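Local coordinates for protein beta-fructofuranosidase (Arthrobacter, PDB 3WPU) that belongs to the levansucrase/invertase family and folds as a five-bladed beta-propeller around a central polar pocket, at residues 161-166 with 243-248; 262-267 with 336-341. All coordinates share one frame; numbering follows the deposited sequence.

In the fold
Both contacts are buried near the middle of the propeller, their centres about 9 Å apart, and both involve the sheet in which strands 245-250 and 260-266 are neighbours. Contact 1 sets the edge strand 245-250 of that sheet beside strand 159-169 of another sheet; contact 2 sets strand 260-266 against 336-341, which leads into a third. The two meet directly: Phe248 pairs with Val262 through the backbone, and the Asp246 carboxylate accepts the amide of Arg339. Contact 1 combines backbone approach, a proline ring and polar groups that hold glycerol, whereas contact 2 divides into a carboxylate-rich end and an apolar end.

Contact 1: 161-166 with 243-248; sequences TQWSGS and NFRDPF. With GOL (glycerol), chain C.
Gly165 and Asp246 bring two nearly parallel strands together, their CA atoms 4.6 Å apart; the axes of 161-166 and 245-248 come within 4.7 Å at an angle of 20°. The strands belong to different sheets and approach one another near the centre of the five-bladed beta-propeller. Asp246 turns its CA-H toward the carbonyl of Ser164, and the same oxygen lies 3.4 Å from Pro247 CD. Glycine suits position 165 for two reasons: the Pro247 ring leans in there, so that a beta-carbon would stand tight against its CG, and the backbone takes an extended phi with a strongly negative psi, a combination that other residues seldom adopt.

At the N-terminal end, the Trp163 indole makes a broad wall. Glycerol C1 sits 3.7 Å above the ring plane, over its centre, and Thr161 OG1 approaches the opposite face nearer the rim; NE1 is held by the carbonyl of His111. The long chain of Arg245, extended from CG to NE, passes the benzo part of the indole obliquely, with CD 4.0 Å from Trp163 CE3, and carries its guanidinium on to a salt bridge with Glu338. Arg245, Asp246 and Pro247 form the Arg-Asp-Pro motif of this family. Its aspartate joins the two strands through the ligand: Ser164 N gives a nearly straight 3.0 Å bond to glycerol O3, which in turn donates to Asp246 OD1 at 2.9 Å. His111, Asp76 and Trp75 also bind the glycerol, so this end of the contact lines a polar pocket.

Farther along, Ser166 bonds directly across. Its OG, placed between the backbone N and the carbonyl carbon (chi1 50°), donates to Pro247 O at 2.8 Å from 35° above the carbonyl plane.

Contact 2: 262-267 with 336-341; sequences VFEGNS and QTERPQ
The carboxylate of Glu264 lies between the carbons of Glu338 and Gln336, its plane turned 46° from the Glu338 carboxylate and 86° from the Gln336 amide. The two glutamate side chains run side by side in the same direction, while Gln336 crosses Glu264 at a slant. Carbon, not a polar group, is what each Glu264 oxygen touches on these two residues: OE1 lies 3.4 Å from Glu338 CG, and OE2 lies 3.5 Å from Gln336 CA.

Glutamate suits position 264 because of its length. With CG anti to the backbone N (chi1 177°) and the chain extended beyond it, the side chain leaves strand 260-266 and runs along the backbone of 336-338, its CG 3.3 Å from Thr337 O. A water completes the join. It lies within donating distance of Glu264 OE2 (2.6 Å) and Gly265 O (2.7 Å), which with other acceptors nearby outnumber its protons, and it has a weak link to Thr337 N.

Beyond the glutamates the chain turns a corner at Arg339 and enters strand 340-345, and the chemistry becomes apolar. Pro340 presses its ring against the backbone of 263-264, CG standing 3.4 Å from Phe263 C; a proline fits here, offering a compact hydrocarbon surface to a neighbouring strand. Val262 continues this surface through CG2, which faces Pro340 CB, and Leu310 and Phe248 also pack on Val262.

Glu338 and Arg339 belong to the Asp-X-X-Glu-Arg motif of the family, and the side chain of Glu338 is about 6 Å from a bound glycerol. Tyr421 holds Glu338 OE2, and Arg245 forms a long, weak ion pair with Glu264. With Glu264 OE1 only 4.2 Å from Glu338 OE1, the polar end of the contact joins the two segments beside the pocket.

Contact 1: 161-166 with 243-248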
# COMPACT_ATOMS: atom_id res chain seq x y z
N THR A 161 -8.93 0.91 16.72
CA THR A 161 -8.40 1.71 15.61
C THR A 161 -8.92 1.25 14.29
O THR A 161 -9.44 0.15 14.17
CB THR A 161 -6.88 1.63 15.52
OG1 THR A 161 -6.46 0.28 15.25
CG2 THR A 161 -6.26 2.07 16.78
N GLN A 162 -8.75 2.12 13.31
CA GLN A 162 -8.91 1.81 11.91
C GLN A 162 -7.54 1.89 11.28
O GLN A 162 -6.82 2.89 11.41
CB GLN A 162 -9.88 2.75 11.21
CG GLN A 162 -11.27 2.76 11.81
CD GLN A 162 -11.66 4.09 12.40
OE1 GLN A 162 -11.30 5.13 11.87
NE2 GLN A 162 -12.46 4.08 13.47
N TRP A 163 -7.15 0.78 10.67
CA TRP A 163 -5.89 0.67 9.94
C TRP A 163 -6.17 0.55 8.42
O TRP A 163 -7.33 0.61 8.01
CB TRP A 163 -5.09 -0.49 10.54
CG TRP A 163 -4.36 -0.18 11.85
CD1 TRP A 163 -4.37 0.99 12.55
CD2 TRP A 163 -3.55 -1.09 12.57
NE1 TRP A 163 -3.57 0.87 13.67
CE2 TRP A 163 -3.05 -0.40 13.71
CE3 TRP A 163 -3.14 -2.40 12.36
CZ2 TRP A 163 -2.20 -1.02 14.64
CZ3 TRP A 163 -2.28 -3.02 13.29
CH2 TRP A 163 -1.81 -2.31 14.41
N SER A 164 -5.12 0.35 7.59
CA SER A 164 -5.14 0.59 6.15
C SER A 164 -6.04 -0.37 5.40
O SER A 164 -6.33 -1.45 5.85
CB SER A 164 -3.73 0.48 5.54
OG SER A 164 -3.67 1.07 4.25
N GLY A 165 -6.45 0.08 4.23
CA GLY A 165 -7.18 -0.77 3.29
C GLY A 165 -7.18 -0.11 1.93
O GLY A 165 -6.12 0.22 1.38
N SER A 166 -8.38 0.02 1.36
CA SER A 166 -8.60 0.51 0.01
C SER A 166 -10.07 0.95 -0.09
O SER A 166 -10.86 0.72 0.84
CB SER A 166 -8.32 -0.59 -1.02
OG SER A 166 -9.00 -1.78 -0.65
N ASN A 243 0.56 -10.57 12.27
CA ASN A 243 0.15 -9.56 11.31
C ASN A 243 -1.03 -10.03 10.49
O ASN A 243 -1.04 -11.17 10.05
CB ASN A 243 1.33 -9.26 10.38
CG ASN A 243 2.56 -8.82 11.14
OD1 ASN A 243 3.61 -9.49 11.13
ND2 ASN A 243 2.45 -7.70 11.77
N PHE A 244 -1.99 -9.14 10.29
CA PHE A 244 -3.21 -9.47 9.50
C PHE A 244 -3.89 -8.16 9.21
O PHE A 244 -4.50 -7.56 10.09
CB PHE A 244 -4.14 -10.44 10.25
CG PHE A 244 -5.27 -10.94 9.39
CD1 PHE A 244 -5.11 -12.03 8.57
CD2 PHE A 244 -6.50 -10.30 9.44
CE1 PHE A 244 -6.16 -12.45 7.75
CE2 PHE A 244 -7.55 -10.74 8.65
CZ PHE A 244 -7.37 -11.81 7.81
N ARG A 245 -3.70 -7.64 8.01
CA ARG A 245 -4.18 -6.30 7.68
C ARG A 245 -4.02 -5.95 6.22
O ARG A 245 -3.44 -6.72 5.44
CB ARG A 245 -3.42 -5.25 8.54
CG ARG A 245 -1.91 -5.25 8.40
CD ARG A 245 -1.33 -4.13 9.27
NE ARG A 245 0.12 -4.14 9.30
CZ ARG A 245 0.88 -4.90 10.07
NH1 ARG A 245 0.36 -5.73 10.97
NH2 ARG A 245 2.20 -4.79 9.99
N ASP A 246 -4.57 -4.79 5.86
CA ASP A 246 -4.32 -4.05 4.62
C ASP A 246 -4.99 -4.69 3.37
O ASP A 246 -4.28 -5.06 2.44
CB ASP A 246 -2.83 -3.93 4.32
CG ASP A 246 -2.02 -3.25 5.44
OD1 ASP A 246 -2.62 -2.62 6.32
OD2 ASP A 246 -0.76 -3.46 5.46
N PRO A 247 -6.33 -4.73 3.34
CA PRO A 247 -7.04 -5.32 2.18
C PRO A 247 -6.99 -4.42 0.93
O PRO A 247 -7.31 -3.22 0.99
CB PRO A 247 -8.48 -5.42 2.68
CG PRO A 247 -8.60 -4.31 3.66
CD PRO A 247 -7.30 -4.35 4.39
N PHE A 248 -6.63 -5.03 -0.21
CA PHE A 248 -6.66 -4.39 -1.52
C PHE A 248 -7.46 -5.30 -2.46
O PHE A 248 -7.06 -6.44 -2.66
CB PHE A 248 -5.21 -4.25 -2.05
CG PHE A 248 -5.12 -3.78 -3.49
CD1 PHE A 248 -5.08 -2.43 -3.79
CD2 PHE A 248 -5.11 -4.69 -4.55
CE1 PHE A 248 -5.01 -1.97 -5.10
CE2 PHE A 248 -5.02 -4.24 -5.86
CZ PHE A 248 -5.00 -2.89 -6.15
C1 GOL C . -0.44 0.84 11.36
O1 GOL C . -0.19 2.17 11.82
C2 GOL C . -1.10 0.91 9.97
O2 GOL C . -0.19 1.61 9.10
C3 GOL C . -1.44 -0.49 9.44
O3 GOL C . -2.33 -0.49 8.31

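Contact 2: 262-267 with 336-341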
# COMPACT_ATOMS: atom_id res chain seq x y z
N VAL A 262 -5.99 -9.05 -1.86
CA VAL A 262 -4.76 -9.41 -1.19
C VAL A 262 -4.64 -8.61 0.09
O VAL A 262 -5.28 -7.57 0.27
CB VAL A 262 -3.48 -9.27 -2.07
CG1 VAL A 262 -3.51 -10.28 -3.21
CG2 VAL A 262 -3.32 -7.88 -2.63
N PHE A 263 -3.87 -9.18 1.00
CA PHE A 263 -3.67 -8.59 2.31
C PHE A 263 -2.40 -9.18 2.92
O PHE A 263 -1.88 -10.18 2.44
CB PHE A 263 -4.88 -8.89 3.22
CG PHE A 263 -5.24 -10.34 3.29
CD1 PHE A 263 -4.67 -11.17 4.24
CD2 PHE A 263 -6.11 -10.89 2.38
CE1 PHE A 263 -4.94 -12.51 4.28
CE2 PHE A 263 -6.39 -12.24 2.41
CZ PHE A 263 -5.82 -13.05 3.37
N GLU A 264 -1.86 -8.50 3.92
CA GLU A 264 -0.76 -9.02 4.70
C GLU A 264 -1.20 -10.03 5.74
O GLU A 264 -2.13 -9.78 6.50
CB GLU A 264 -0.02 -7.87 5.43
CG GLU A 264 1.10 -8.40 6.31
CD GLU A 264 1.82 -7.31 7.09
OE1 GLU A 264 1.36 -6.17 7.08
OE2 GLU A 264 2.84 -7.65 7.73
N GLY A 265 -0.49 -11.15 5.81
CA GLY A 265 -0.61 -12.11 6.90
C GLY A 265 0.75 -12.57 7.39
O GLY A 265 1.79 -11.99 7.01
N ASN A 266 0.74 -13.58 8.26
CA ASN A 266 1.93 -14.38 8.50
C ASN A 266 1.60 -15.83 8.17
O ASN A 266 0.45 -16.24 8.23
CB ASN A 266 2.38 -14.35 9.97
CG ASN A 266 2.95 -13.00 10.41
OD1 ASN A 266 2.76 -12.60 11.54
ND2 ASN A 266 3.65 -12.33 9.56
N SER A 267 2.63 -16.59 7.83
CA SER A 267 2.47 -18.02 7.65
C SER A 267 1.94 -18.63 8.95
O SER A 267 2.33 -18.26 10.05
CB SER A 267 3.81 -18.64 7.27
OG SER A 267 4.27 -18.12 6.04
N GLN A 336 7.32 -9.02 7.79
CA GLN A 336 6.30 -8.10 7.32
C GLN A 336 6.38 -7.78 5.83
O GLN A 336 7.21 -7.03 5.39
CB GLN A 336 6.38 -6.82 8.17
CG GLN A 336 5.88 -7.00 9.58
CD GLN A 336 5.66 -5.67 10.25
OE1 GLN A 336 4.93 -5.58 11.21
NE2 GLN A 336 6.25 -4.61 9.70
N THR A 337 5.51 -8.41 5.04
CA THR A 337 5.29 -8.01 3.67
C THR A 337 3.99 -7.19 3.72
O THR A 337 2.88 -7.72 3.65
CB THR A 337 5.11 -9.28 2.80
OG1 THR A 337 4.30 -10.21 3.52
CG2 THR A 337 6.46 -9.95 2.55
N GLU A 338 4.13 -5.88 3.91
CA GLU A 338 3.00 -5.02 4.18
C GLU A 338 2.33 -4.46 2.93
O GLU A 338 2.95 -4.42 1.86
CB GLU A 338 3.46 -3.84 5.05
CG GLU A 338 4.13 -4.30 6.31
CD GLU A 338 4.43 -3.16 7.25
OE1 GLU A 338 3.48 -2.63 7.86
OE2 GLU A 338 5.63 -2.86 7.42
N ARG A 339 1.09 -4.00 3.08
CA ARG A 339 0.39 -3.30 2.04
C ARG A 339 0.52 -3.88 0.62
O ARG A 339 0.90 -3.20 -0.34
CB ARG A 339 0.82 -1.84 2.04
CG ARG A 339 -0.25 -1.04 1.42
CD ARG A 339 0.01 0.43 1.42
NE ARG A 339 -1.15 1.01 0.78
CZ ARG A 339 -1.46 2.28 0.79
NH1 ARG A 339 -0.65 3.18 1.39
NH2 ARG A 339 -2.56 2.65 0.17
N PRO A 340 0.17 -5.15 0.49
CA PRO A 340 0.28 -5.76 -0.82
C PRO A 340 -0.76 -5.19 -1.80
O PRO A 340 -1.89 -4.86 -1.42
CB PRO A 340 0.01 -7.23 -0.54
CG PRO A 340 -0.89 -7.22 0.65
CD PRO A 340 -0.34 -6.09 1.51
N GLN A 341 -0.35 -5.08 -3.05
CA GLN A 341 -1.28 -4.78 -4.15
C GLN A 341 -0.85 -5.55 -5.37
O GLN A 341 0.31 -5.90 -5.52
CB GLN A 341 -1.32 -3.29 -4.49
CG GLN A 341 0.05 -2.73 -4.87
CD GLN A 341 0.07 -1.24 -5.13
OE1 GLN A 341 0.79 -0.50 -4.41
NE2 GLN A 341 -0.67 -0.78 -6.14
O HOH W 1 3.60 -10.08 7.37